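Local coordinates for ethyl tert-butyl ether degradation EthD protein (Ralstonia eutropha JMP134, PDB 3BF4) that is of unknown function but has the ferredoxin-like fold of the EthD family and may have an oxidoreductase role, at residues 20-25 against 79-84; 27-32 against 72-77; 32-37 against 108-113; 44-49 against 57-62. The protein carries 3 engineered substitutions. One frame throughout, in Å; residues are numbered along the deposited sequence. Where two conformers were deposited one is given.

Contact 1. Residues 20-25 against 79-84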
loop_
_atom_site.group_PDB
_atom_site.type_symbol
_atom_site.label_atom_id
_atom_site.label_comp_id
_atom_site.label_asym_id
_atom_site.label_seq_id
_atom_site.Cartn_x
_atom_site.Cartn_y
_atom_site.Cartn_z
HETATM N N MSE A 20 -11.848 9.832 -2.011
HETATM C CA MSE A 20 -10.756 9.569 -1.078
HETATM C C MSE A 20 -9.553 8.997 -1.820
HETATM O O MSE A 20 -9.713 8.154 -2.714
HETATM C CB MSE A 20 -11.210 8.595 0.016
HETATM C CG MSE A 20 -10.233 8.415 1.171
HETATM SE SE MSE A 20 -10.879 7.003 2.361
HETATM C CE MSE A 20 -12.557 7.835 2.967
ATOM N N ILE A 21 -8.369 9.514 -1.490
ATOM C CA ILE A 21 -7.131 9.027 -2.066
ATOM C C ILE A 21 -6.237 8.469 -0.975
ATOM O O ILE A 21 -6.434 8.741 0.226
ATOM C CB ILE A 21 -6.347 10.095 -2.913
ATOM C CG1 ILE A 21 -5.884 11.289 -2.056
ATOM C CG2 ILE A 21 -7.195 10.531 -4.124
ATOM C CD1 ILE A 21 -4.728 12.070 -2.651
ATOM N N LYS A 22 -5.255 7.705 -1.440
ATOM C CA LYS A 22 -4.217 7.090 -0.637
ATOM C C LYS A 22 -2.910 7.487 -1.308
ATOM O O LYS A 22 -2.735 7.205 -2.495
ATOM C CB LYS A 22 -4.429 5.574 -0.672
ATOM C CG LYS A 22 -3.514 4.715 0.164
ATOM C CD LYS A 22 -4.132 3.311 0.309
ATOM C CE LYS A 22 -3.223 2.350 1.053
ATOM N NZ LYS A 22 -2.020 1.975 0.254
ATOM N N VAL A 23 -2.042 8.202 -0.590
ATOM C CA VAL A 23 -0.727 8.594 -1.104
ATOM C C VAL A 23 0.258 7.579 -0.505
ATOM O O VAL A 23 0.421 7.530 0.702
ATOM C CB VAL A 23 -0.338 10.027 -0.713
ATOM C CG1 VAL A 23 1.054 10.379 -1.269
ATOM C CG2 VAL A 23 -1.388 11.027 -1.206
ATOM N N ASN A 24 0.896 6.797 -1.366
ATOM C CA ASN A 24 1.841 5.749 -1.006
ATOM C C ASN A 24 3.280 6.213 -1.205
ATOM O O ASN A 24 3.605 6.720 -2.280
ATOM C CB ASN A 24 1.623 4.539 -1.929
ATOM C CG ASN A 24 0.224 3.946 -1.805
ATOM O OD1 ASN A 24 -0.161 3.505 -0.739
ATOM N ND2 ASN A 24 -0.523 3.916 -2.907
ATOM N N VAL A 25 4.120 6.082 -0.171
ATOM C CA VAL A 25 5.563 6.359 -0.287
ATOM C C VAL A 25 6.198 4.998 -0.008
ATOM O O VAL A 25 5.946 4.398 1.042
ATOM C CB VAL A 25 6.056 7.424 0.672
ATOM C CG1 VAL A 25 7.538 7.736 0.392
ATOM C CG2 VAL A 25 5.203 8.683 0.551
HETATM N N MSE A 79 7.335 1.314 3.868
HETATM C CA MSE A 79 6.247 1.932 3.127
HETATM C C MSE A 79 5.365 2.681 4.100
HETATM O O MSE A 79 5.306 2.328 5.267
HETATM C CB MSE A 79 5.375 0.892 2.410
HETATM C CG MSE A 79 6.097 -0.025 1.466
HETATM SE SE MSE A 79 4.895 -1.383 0.741
HETATM C CE MSE A 79 3.631 -0.274 -0.223
ATOM N N CYS A 80 4.739 3.751 3.628
ATOM C CA CYS A 80 3.712 4.463 4.399
ATOM C C CYS A 80 2.587 4.822 3.456
ATOM O O CYS A 80 2.731 4.723 2.234
ATOM C CB CYS A 80 4.226 5.740 5.067
ATOM S SG CYS A 80 4.448 7.144 3.959
ATOM N N ALA A 81 1.475 5.243 4.045
ATOM C CA ALA A 81 0.349 5.738 3.280
ATOM C C ALA A 81 -0.346 6.868 4.016
ATOM O O ALA A 81 -0.516 6.785 5.215
ATOM C CB ALA A 81 -0.630 4.623 2.950
ATOM N N PHE A 82 -0.704 7.924 3.278
ATOM C CA PHE A 82 -1.478 9.045 3.786
ATOM C C PHE A 82 -2.858 8.936 3.133
ATOM O O PHE A 82 -2.969 8.995 1.905
ATOM C CB PHE A 82 -0.815 10.379 3.431
ATOM C CG PHE A 82 0.588 10.489 3.927
ATOM C CD1 PHE A 82 0.844 10.824 5.261
ATOM C CD2 PHE A 82 1.663 10.237 3.079
ATOM C CE1 PHE A 82 2.168 10.909 5.747
ATOM C CE2 PHE A 82 2.981 10.328 3.549
ATOM C CZ PHE A 82 3.236 10.663 4.881
ATOM N N ILE A 83 -3.881 8.736 3.958
ATOM C CA ILE A 83 -5.270 8.643 3.524
ATOM C C ILE A 83 -5.792 10.078 3.614
ATOM O O ILE A 83 -5.758 10.690 4.701
ATOM C CB ILE A 83 -6.077 7.621 4.379
ATOM C CG1 ILE A 83 -5.664 6.189 3.998
ATOM C CG2 ILE A 83 -7.603 7.771 4.182
ATOM C CD1 ILE A 83 -4.207 5.834 4.303
ATOM N N CYS A 84 -6.216 10.614 2.463
ATOM C CA CYS A 84 -6.658 12.003 2.317
ATOM C C CYS A 84 -7.992 12.077 1.595
ATOM O O CYS A 84 -8.213 11.354 0.616
ATOM C CB CYS A 84 -5.616 12.768 1.492
ATOM S SG CYS A 84 -3.928 12.680 2.199
HETATM O O HOH W 1 2.151 2.283 0.893
#
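The ring of F82 meets V25 at its edge: CG2 of V25 lies near the ring plane, 4.1 Å from CE2 of F82. V23 O approaches the same ring obliquely, and the F82 side chain also touches M45, V48 and L52 of helix 37-52, as well as Y59 and C56, an apolar setting that suits a phenyl group. The second flat group, the amide of N24, is gripped from several directions. K22 NZ, on the same strand, reaches OD1 of N24 at 2.6 Å in the carbonyl plane, on a lone pair. A water donates to N24 OD1 and also to C80 O, the latter at 2.8 Å from the water oxygen, so the amide oxygen serves two donors. ND2 of N24 goes to E62 of the second subunit, whose carboxylate forms a salt bridge with K22 as well. The lysine chain runs past the A81 methyl, K22 CE lying 3.9 Å from A81 CB; a first torsion of -176° starts this stem off extended, and the small alanine leaves room for it. On the side of F82, C80 SG packs 3.7 Å from V25 CB, while C84 CB sits beside I21 CG1. Six backbone bonds knit this antiparallel pair together, V23 and F82 exchanging two of them with V23 N 2.8 Å from F82 O. Strand 21-28 is bonded along its other edge to strand 114-120 and strand 76-84 to strand 58-66, so this is the middle of the four-stranded sheet, with helix 37-52 covering the F82 face.

Contact 2. Residues 27-32 against 72-77. With EDO (1,2-ethanediol), chain C.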
loop_
_atom_site.group_PDB
_atom_site.type_symbol
_atom_site.label_atom_id
_atom_site.label_comp_id
_atom_site.label_asym_id
_atom_site.label_seq_id
_atom_site.Cartn_x
_atom_site.Cartn_y
_atom_site.Cartn_z
ATOM N N TYR A 27 9.813 2.759 -0.228
ATOM C CA TYR A 27 11.277 2.797 -0.305
ATOM C C TYR A 27 11.781 1.433 -0.729
ATOM O O TYR A 27 11.683 0.506 0.071
ATOM C CB TYR A 27 11.873 3.183 1.055
ATOM C CG TYR A 27 11.513 4.580 1.491
ATOM C CD1 TYR A 27 12.385 5.652 1.258
ATOM C CD2 TYR A 27 10.291 4.845 2.126
ATOM C CE1 TYR A 27 12.055 6.958 1.662
ATOM C CE2 TYR A 27 9.949 6.134 2.526
ATOM C CZ TYR A 27 10.831 7.191 2.289
ATOM O OH TYR A 27 10.498 8.464 2.687
ATOM N N PRO A 28 12.305 1.297 -1.976
ATOM C CA PRO A 28 12.801 0.004 -2.440
ATOM C C PRO A 28 13.931 -0.552 -1.565
ATOM O O PRO A 28 14.797 0.217 -1.111
ATOM C CB PRO A 28 13.350 0.311 -3.841
ATOM C CG PRO A 28 12.708 1.539 -4.251
ATOM C CD PRO A 28 12.497 2.327 -3.022
ATOM N N TYR A 29 13.878 -1.861 -1.314
ATOM C CA TYR A 29 14.899 -2.556 -0.538
ATOM C C TYR A 29 16.157 -2.619 -1.394
ATOM O O TYR A 29 16.093 -3.058 -2.541
ATOM C CB TYR A 29 14.449 -3.981 -0.171
ATOM C CG TYR A 29 15.462 -4.815 0.614
ATOM C CD1 TYR A 29 15.445 -4.853 2.017
ATOM C CD2 TYR A 29 16.430 -5.580 -0.049
ATOM C CE1 TYR A 29 16.384 -5.628 2.746
ATOM C CE2 TYR A 29 17.370 -6.356 0.664
ATOM C CZ TYR A 29 17.343 -6.374 2.059
ATOM O OH TYR A 29 18.269 -7.141 2.748
ATOM N N THR A 30 17.271 -2.164 -0.832
ATOM C CA THR A 30 18.582 -2.194 -1.491
ATOM C C THR A 30 19.559 -2.807 -0.470
ATOM O O THR A 30 19.755 -2.234 0.612
ATOM C CB THR A 30 19.032 -0.772 -1.925
ATOM O OG1 THR A 30 17.920 -0.043 -2.486
ATOM C CG2 THR A 30 20.171 -0.861 -2.931
ATOM N N GLU A 31 20.113 -3.986 -0.798
ATOM C CA GLU A 31 21.038 -4.748 0.080
ATOM C C GLU A 31 22.148 -3.883 0.693
ATOM O O GLU A 31 22.962 -3.309 -0.037
ATOM C CB GLU A 31 21.675 -5.922 -0.688
ATOM N N GLY A 32 22.130 -3.750 2.023
ATOM C CA GLY A 32 23.117 -2.946 2.758
ATOM C C GLY A 32 22.846 -1.455 2.923
ATOM O O GLY A 32 23.500 -0.819 3.756
ATOM N N ALA A 72 13.487 -14.592 0.516
ATOM C CA ALA A 72 13.522 -13.479 -0.424
ATOM C C ALA A 72 13.285 -12.222 0.372
ATOM O O ALA A 72 12.412 -12.215 1.245
ATOM C CB ALA A 72 12.442 -13.610 -1.506
ATOM N N PRO A 73 14.066 -11.159 0.099
ATOM C CA PRO A 73 13.814 -9.910 0.784
ATOM C C PRO A 73 12.544 -9.243 0.246
ATOM O O PRO A 73 12.061 -9.615 -0.825
ATOM C CB PRO A 73 15.058 -9.071 0.459
ATOM C CG PRO A 73 15.544 -9.602 -0.820
ATOM C CD PRO A 73 15.219 -11.052 -0.823
ATOM N N PRO A 74 12.008 -8.259 0.984
ATOM C CA PRO A 74 10.814 -7.571 0.503
ATOM C C PRO A 74 11.188 -6.629 -0.645
ATOM O O PRO A 74 12.365 -6.248 -0.774
ATOM C CB PRO A 74 10.370 -6.778 1.726
ATOM C CG PRO A 74 11.664 -6.443 2.411
ATOM C CD PRO A 74 12.495 -7.683 2.257
ATOM N N ALA A 75 10.204 -6.280 -1.474
ATOM C CA ALA A 75 10.413 -5.302 -2.547
ATOM C C ALA A 75 10.802 -3.940 -1.942
ATOM O O ALA A 75 11.750 -3.300 -2.408
ATOM C CB ALA A 75 9.151 -5.149 -3.400
ATOM N N PHE A 76 10.077 -3.551 -0.885
ATOM C CA PHE A 76 10.225 -2.276 -0.195
ATOM C C PHE A 76 10.604 -2.489 1.263
ATOM O O PHE A 76 9.919 -3.226 1.975
ATOM C CB PHE A 76 8.912 -1.489 -0.282
ATOM C CG PHE A 76 8.455 -1.270 -1.694
ATOM C CD1 PHE A 76 9.092 -0.330 -2.502
ATOM C CD2 PHE A 76 7.435 -2.049 -2.243
ATOM C CE1 PHE A 76 8.704 -0.134 -3.852
ATOM C CE2 PHE A 76 7.032 -1.871 -3.578
ATOM C CZ PHE A 76 7.672 -0.904 -4.389
ATOM N N VAL A 77 11.706 -1.866 1.682
ATOM C CA VAL A 77 12.184 -1.927 3.075
ATOM C C VAL A 77 11.176 -1.262 4.031
ATOM O O VAL A 77 10.928 -1.758 5.142
ATOM C CB VAL A 77 13.607 -1.285 3.249
ATOM C CG1 VAL A 77 13.618 0.215 2.958
ATOM C CG2 VAL A 77 14.146 -1.559 4.645
HETATM C C1 EDO C . 7.088 9.742 4.053
HETATM O O1 EDO C . 7.785 8.606 3.502
HETATM C C2 EDO C . 7.377 11.045 3.302
HETATM O O2 EDO C . 8.664 11.014 2.676
#
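P28 and F76 form an antiparallel non-hydrogen-bonded pair at the end of the two central strands of the sheet, where their side chains diverge. The position suits proline, since a residue here needs no N-H for its partner; P28 N lies 3.6 Å from F76 CD1, at the edge of that ring. The next residue restores the pairing, with Y29 N donating to A75 O at 2.8 Å in an almost straight bond (177°). On the other side of the pair, V77 N gives Y27 O a weak, bent bond (128°), where the chain turns a corner. In this ferredoxin-like sheet the strands 21-28 and 76-84 are neighbours; beyond this pair both chains are loop, and the Y29 side chain packs against 73-77. Its CG stands anti to the backbone N (chi1 178°), which carries the ring to P73, with P74 beside CD1. CB of P73 lies over one face, 3.8 Å from the centroid of the Y29 ring, a CH-pi contact in which the electron-rich ring suits the proline's C-H groups. P74 CD packs 4.1 Å from CD1 of Y29. Y27 points elsewhere: its OH bonds to that of Y108 and, at 2.8 Å, to O1 of a bound ethanediol lying at the edge of the Y27 ring.

Contact 3. Residues 32-37 against 108-113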
loop_
_atom_site.group_PDB
_atom_site.type_symbol
_atom_site.label_atom_id
_atom_site.label_comp_id
_atom_site.label_asym_id
_atom_site.label_seq_id
_atom_site.Cartn_x
_atom_site.Cartn_y
_atom_site.Cartn_z
ATOM N N GLY A 32 22.130 -3.750 2.023
ATOM C CA GLY A 32 23.117 -2.946 2.758
ATOM C C GLY A 32 22.846 -1.455 2.923
ATOM O O GLY A 32 23.500 -0.819 3.756
ATOM N N ALA A 33 21.899 -0.897 2.153
ATOM C CA ALA A 33 21.559 0.540 2.215
ATOM C C ALA A 33 20.938 0.923 3.553
ATOM O O ALA A 33 20.282 0.111 4.197
ATOM C CB ALA A 33 20.621 0.935 1.076
ATOM N N ARG A 34 21.138 2.177 3.937
ATOM C CA ARG A 34 20.661 2.703 5.215
ATOM C C ARG A 34 19.159 3.044 5.237
ATOM O O ARG A 34 18.655 3.696 4.322
ATOM C CB ARG A 34 21.466 3.971 5.564
ATOM C CG ARG A 34 21.111 4.659 6.893
ATOM C CD ARG A 34 22.069 5.780 7.181
ATOM N NE ARG A 34 22.026 6.814 6.140
ATOM C CZ ARG A 34 21.300 7.944 6.155
ATOM N NH1 ARG A 34 20.506 8.281 7.179
ATOM N NH2 ARG A 34 21.389 8.765 5.111
ATOM N N PHE A 35 18.469 2.585 6.284
ATOM C CA PHE A 35 17.093 2.993 6.573
ATOM C C PHE A 35 16.815 2.915 8.081
ATOM O O PHE A 35 16.592 1.823 8.623
ATOM C CB PHE A 35 16.029 2.209 5.815
ATOM C CG PHE A 35 14.677 2.894 5.837
ATOM C CD1 PHE A 35 13.791 2.729 6.919
ATOM C CD2 PHE A 35 14.310 3.744 4.796
ATOM C CE1 PHE A 35 12.556 3.394 6.948
ATOM C CE2 PHE A 35 13.073 4.403 4.805
ATOM C CZ PHE A 35 12.196 4.232 5.879
ATOM N N ASP A 36 16.815 4.078 8.735
ATOM C CA ASP A 36 16.557 4.195 10.173
ATOM C C ASP A 36 15.039 4.156 10.372
ATOM O O ASP A 36 14.371 5.176 10.256
ATOM C CB ASP A 36 17.189 5.491 10.715
ATOM C CG ASP A 36 17.070 5.644 12.239
ATOM O OD1 ASP A 36 16.320 4.900 12.905
ATOM O OD2 ASP A 36 17.733 6.551 12.774
ATOM N N HIS A 37 14.514 2.970 10.676
ATOM C CA HIS A 37 13.066 2.783 10.882
ATOM C C HIS A 37 12.517 3.536 12.099
ATOM O O HIS A 37 11.349 3.930 12.077
ATOM C CB HIS A 37 12.693 1.299 11.005
ATOM C CG HIS A 37 12.968 0.499 9.775
ATOM N ND1 HIS A 37 12.023 0.301 8.790
ATOM C CD2 HIS A 37 14.079 -0.162 9.372
ATOM C CE1 HIS A 37 12.543 -0.444 7.832
ATOM N NE2 HIS A 37 13.788 -0.740 8.159
ATOM N N TYR A 108 17.222 9.836 7.723
ATOM C CA TYR A 108 16.956 8.414 7.978
ATOM C C TYR A 108 17.301 7.459 6.834
ATOM O O TYR A 108 17.362 6.258 7.081
ATOM C CB TYR A 108 15.500 8.193 8.425
ATOM C CG TYR A 108 14.438 8.613 7.430
ATOM C CD1 TYR A 108 13.941 7.717 6.480
ATOM C CD2 TYR A 108 13.893 9.894 7.470
ATOM C CE1 TYR A 108 12.935 8.112 5.558
ATOM C CE2 TYR A 108 12.891 10.292 6.581
ATOM C CZ TYR A 108 12.428 9.408 5.615
ATOM O OH TYR A 108 11.466 9.798 4.734
ATOM N N THR A 109 17.524 7.953 5.613
ATOM C CA THR A 109 17.837 7.085 4.481
ATOM C C THR A 109 18.414 7.805 3.258
ATOM O O THR A 109 18.192 9.011 3.069
ATOM C CB THR A 109 16.550 6.329 3.985
ATOM O OG1 THR A 109 16.903 5.307 3.040
ATOM C CG2 THR A 109 15.512 7.295 3.324
ATOM N N ASP A 110 19.168 7.072 2.436
ATOM C CA ASP A 110 19.655 7.556 1.126
ATOM C C ASP A 110 18.861 6.904 -0.027
ATOM O O ASP A 110 19.196 7.104 -1.199
ATOM C CB ASP A 110 21.169 7.317 0.957
ATOM C CG ASP A 110 22.030 8.299 1.752
ATOM O OD1 ASP A 110 21.668 9.494 1.884
ATOM O OD2 ASP A 110 23.104 7.875 2.225
ATOM N N ILE A 111 17.785 6.180 0.296
ATOM C CA ILE A 111 16.935 5.520 -0.702
ATOM C C ILE A 111 15.902 6.530 -1.229
ATOM O O ILE A 111 15.192 7.149 -0.437
ATOM C CB ILE A 111 16.206 4.272 -0.102
ATOM C CG1 ILE A 111 17.237 3.248 0.426
ATOM C CG2 ILE A 111 15.278 3.638 -1.148
ATOM C CD1 ILE A 111 16.643 1.974 1.028
ATOM N N ALA A 112 15.847 6.686 -2.554
ATOM C CA ALA A 112 14.862 7.548 -3.220
ATOM C C ALA A 112 13.548 6.738 -3.266
ATOM O O ALA A 112 13.528 5.641 -3.850
ATOM C CB ALA A 112 15.315 7.920 -4.641
ATOM N N PRO A 113 12.471 7.245 -2.634
ATOM C CA PRO A 113 11.217 6.503 -2.653
ATOM C C PRO A 113 10.437 6.629 -3.960
ATOM O O PRO A 113 10.665 7.552 -4.758
ATOM C CB PRO A 113 10.413 7.146 -1.519
ATOM C CG PRO A 113 10.917 8.512 -1.447
ATOM C CD PRO A 113 12.341 8.503 -1.876
#
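F35 and Y108 meet as an offset edge-to-face pair, the edge of Y108 turned to the face of F35, with centroids 5.5 Å apart and planes at 76°. Y108 adopts the less roomy first rotamer, CG between its backbone N and carbonyl carbon (chi1 61°); the two side chains run side by side in the same direction, while the ring of Y108 turns its edge to F35. Y108 OH is hydrogen-bonded to Y27 OH. The hydroxyl OG1 of T109 donates to R34 O at 2.7 Å, in the carbonyl plane, and accepts from I111 N at 3.0 Å. A threonine suits this spot because OG1 can serve both roles while its methyl packs on F35. R34 is extended at first and bends at chi3 (61°), which folds one face of the guanidinium over T109 CA. NH2 of R34 bonds to A106 O; its salt bridge to D110, 3.3 Å from NH2 to OD1, is long and doubtful, since D110 was modelled in two conformers. The backbone joins in where D36 N donates to Y108 O at 2.8 Å. A33 CB rests against I111 CD1. The arrangement combines an ST turn at T109 with a helix N-cap at D36, whose OD1 takes the N-H of Y39 at the start of helix 37-52.

Contact 4. Residues 44-49 against 57-62. With EDO (1,2-ethanediol), chain C.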
loop_
_atom_site.group_PDB
_atom_site.type_symbol
_atom_site.label_atom_id
_atom_site.label_comp_id
_atom_site.label_asym_id
_atom_site.label_seq_id
_atom_site.Cartn_x
_atom_site.Cartn_y
_atom_site.Cartn_z
ATOM N N HIS A 44 10.053 11.510 11.529
ATOM C CA HIS A 44 9.633 11.942 10.202
ATOM C C HIS A 44 8.108 11.924 9.971
ATOM O O HIS A 44 7.546 12.961 9.614
ATOM C CB HIS A 44 10.359 11.157 9.112
ATOM C CG HIS A 44 10.041 11.621 7.723
ATOM N ND1 HIS A 44 10.563 12.777 7.183
ATOM C CD2 HIS A 44 9.268 11.074 6.762
ATOM C CE1 HIS A 44 10.121 12.921 5.950
ATOM N NE2 HIS A 44 9.330 11.904 5.672
HETATM N N MSE A 45 7.460 10.778 10.178
HETATM C CA MSE A 45 6.007 10.635 9.918
HETATM C C MSE A 45 5.098 11.593 10.715
HETATM O O MSE A 45 4.155 12.137 10.138
HETATM C CB MSE A 45 5.534 9.184 10.083
HETATM C CG MSE A 45 6.112 8.180 9.079
HETATM SE SE MSE A 45 5.611 8.564 7.267
HETATM C CE MSE A 45 3.669 8.359 7.453
ATOM N N PRO A 46 5.347 11.774 12.029
ATOM C CA PRO A 46 4.588 12.768 12.783
ATOM C C PRO A 46 4.800 14.205 12.264
ATOM O O PRO A 46 3.853 15.009 12.290
ATOM C CB PRO A 46 5.123 12.590 14.214
ATOM C CG PRO A 46 5.576 11.169 14.229
ATOM C CD PRO A 46 6.255 11.046 12.929
HETATM N N MSE A 47 6.020 14.519 11.807
HETATM C CA MSE A 47 6.298 15.817 11.180
HETATM C C MSE A 47 5.521 15.964 9.863
HETATM O O MSE A 47 4.913 17.001 9.638
HETATM C CB MSE A 47 7.803 16.051 10.983
HETATM C CG MSE A 47 8.175 17.396 10.336
HETATM SE SE MSE A 47 8.062 17.415 8.360
HETATM C CE MSE A 47 9.344 15.981 7.983
ATOM N N VAL A 48 5.540 14.942 9.004
ATOM C CA VAL A 48 4.813 15.012 7.719
ATOM C C VAL A 48 3.298 15.172 7.952
ATOM O O VAL A 48 2.643 15.966 7.260
ATOM C CB VAL A 48 5.082 13.793 6.786
ATOM C CG1 VAL A 48 4.253 13.900 5.499
ATOM C CG2 VAL A 48 6.581 13.684 6.451
ATOM N N LYS A 49 2.760 14.430 8.928
ATOM C CA LYS A 49 1.337 14.524 9.276
ATOM C C LYS A 49 0.992 15.914 9.808
ATOM O O LYS A 49 -0.050 16.448 9.446
ATOM C CB LYS A 49 0.925 13.439 10.283
ATOM C CG LYS A 49 -0.572 13.430 10.689
ATOM C CD LYS A 49 -1.492 13.196 9.494
ATOM C CE LYS A 49 -2.907 12.921 9.956
ATOM N NZ LYS A 49 -3.513 14.107 10.621
ATOM N N ALA A 57 -6.434 12.392 6.787
ATOM C CA ALA A 57 -7.263 11.819 7.860
ATOM C C ALA A 57 -6.408 10.999 8.826
ATOM O O ALA A 57 -6.552 11.105 10.033
ATOM C CB ALA A 57 -8.380 10.931 7.272
ATOM N N TYR A 58 -5.551 10.148 8.271
ATOM C CA TYR A 58 -4.614 9.336 9.049
ATOM C C TYR A 58 -3.551 8.771 8.139
ATOM O O TYR A 58 -3.710 8.785 6.916
ATOM C CB TYR A 58 -5.314 8.176 9.787
ATOM C CG TYR A 58 -6.023 7.195 8.880
ATOM C CD1 TYR A 58 -7.380 7.338 8.601
ATOM C CD2 TYR A 58 -5.336 6.116 8.296
ATOM C CE1 TYR A 58 -8.046 6.435 7.756
ATOM C CE2 TYR A 58 -5.989 5.208 7.441
ATOM C CZ TYR A 58 -7.346 5.368 7.188
ATOM O OH TYR A 58 -7.990 4.490 6.373
ATOM N N TYR A 59 -2.472 8.291 8.755
ATOM C CA TYR A 59 -1.404 7.619 8.046
ATOM C C TYR A 59 -1.175 6.214 8.597
ATOM O O TYR A 59 -1.637 5.886 9.688
ATOM C CB TYR A 59 -0.107 8.445 8.036
ATOM C CG TYR A 59 0.619 8.613 9.360
ATOM C CD1 TYR A 59 1.489 7.619 9.838
ATOM C CD2 TYR A 59 0.492 9.785 10.106
ATOM C CE1 TYR A 59 2.187 7.773 11.069
ATOM C CE2 TYR A 59 1.185 9.954 11.328
ATOM C CZ TYR A 59 2.030 8.941 11.802
ATOM O OH TYR A 59 2.705 9.099 12.997
ATOM N N THR A 60 -0.505 5.394 7.789
ATOM C CA THR A 60 -0.096 4.043 8.155
ATOM C C THR A 60 1.407 3.919 7.880
ATOM O O THR A 60 1.940 4.636 7.030
ATOM C CB THR A 60 -0.841 2.935 7.324
ATOM O OG1 THR A 60 -0.326 2.884 5.993
ATOM C CG2 THR A 60 -2.346 3.165 7.273
ATOM N N VAL A 61 2.071 3.011 8.588
ATOM C CA VAL A 61 3.508 2.737 8.416
ATOM C C VAL A 61 3.743 1.226 8.531
ATOM O O VAL A 61 3.115 0.558 9.360
ATOM C CB VAL A 61 4.381 3.435 9.491
ATOM C CG1 VAL A 61 5.890 3.242 9.186
ATOM C CG2 VAL A 61 4.054 4.905 9.606
ATOM N N GLU A 62 4.654 0.707 7.715
ATOM C CA GLU A 62 5.025 -0.716 7.743
ATOM C C GLU A 62 6.515 -0.898 7.415
ATOM O O GLU A 62 7.145 -0.020 6.800
ATOM C CB GLU A 62 4.141 -1.528 6.778
ATOM C CG GLU A 62 4.339 -1.144 5.335
ATOM C CD GLU A 62 3.284 -1.688 4.414
ATOM O OE1 GLU A 62 3.402 -2.850 3.966
ATOM O OE2 GLU A 62 2.366 -0.908 4.090
HETATM C C1 EDO C . 7.088 9.742 4.053
HETATM O O1 EDO C . 7.785 8.606 3.502
HETATM C C2 EDO C . 7.377 11.045 3.302
HETATM O O2 EDO C . 8.664 11.014 2.676
HETATM O O HOH W 2 -6.355 13.783 11.389
#
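M45 and Y59 pack helix 37-52 against strand 58-66, the last two elements of the split beta-alpha-beta unit of the ferredoxin-like fold, in which strand 76-84 lies between the two parallel strands. In the tight part M45, a selenomethionine, lies antiparallel alongside Y59, its CE and CB against the CD1-CE1 side of the ring. Its chain bends at chi2 (-63°) and again at chi3, so that it doubles back and brings CE to 3.3 Å from CD1 of Y59. The selenium stands 5.4 Å from the centroid of that ring, an oblique Met-aromatic contact. The flexible side chain of methionine suits such a place, as it can mould itself to a flat neighbour; selenium replaces its sulfur in the deposited protein. M45 CG also meets V61 CG2 at 3.9 Å, the valine giving a compact apolar partner. V61 also pairs its strand antiparallel with one of the second subunit, carrying the sheet across the interface. P46, whose N has no hydrogen to give to the preceding turn, kinks the helix and sets CG 3.7 Å from the OH of Y59. The stem of K49 belongs to the tight part too: its CB lies 3.6 Å from CE2 of Y59, with CG at the ring edge, so the aliphatic portion of a lysine serves as apolar cover.

The contact thins toward the end of that chain, where K49 CE lies 4.1 Å from Y58 CA, near exposed A57. The amine makes a weak bond to C56 O and, on the solvent side, K49 NZ donates to a water at 3.0 Å that in turn donates to A57 O.

Contacts 1 and 4 lie side by side, centres 9 Å apart, because strand 76-84 of contact 1 is bonded to strand 58-66 of contact 4, with A81 O 2.9 Å from T60 N. Contacts 2 and 3, centres about 10 Å apart, join beyond the strand ends, where Y27 OH comes 2.6 Å from Y108 OH. Contacts 2 and 4 have centres about 21 Å apart, yet both reach one ethanediol, probably from the crystallisation liquor: Y27 and Y40 bond to it, H44 NE2 weakly, and the V25 side chain of contact 1 lies about 3 Å away. Y108 of contact 3 is about 4 Å off. The molecule may mark a pocket, although no active site is established there.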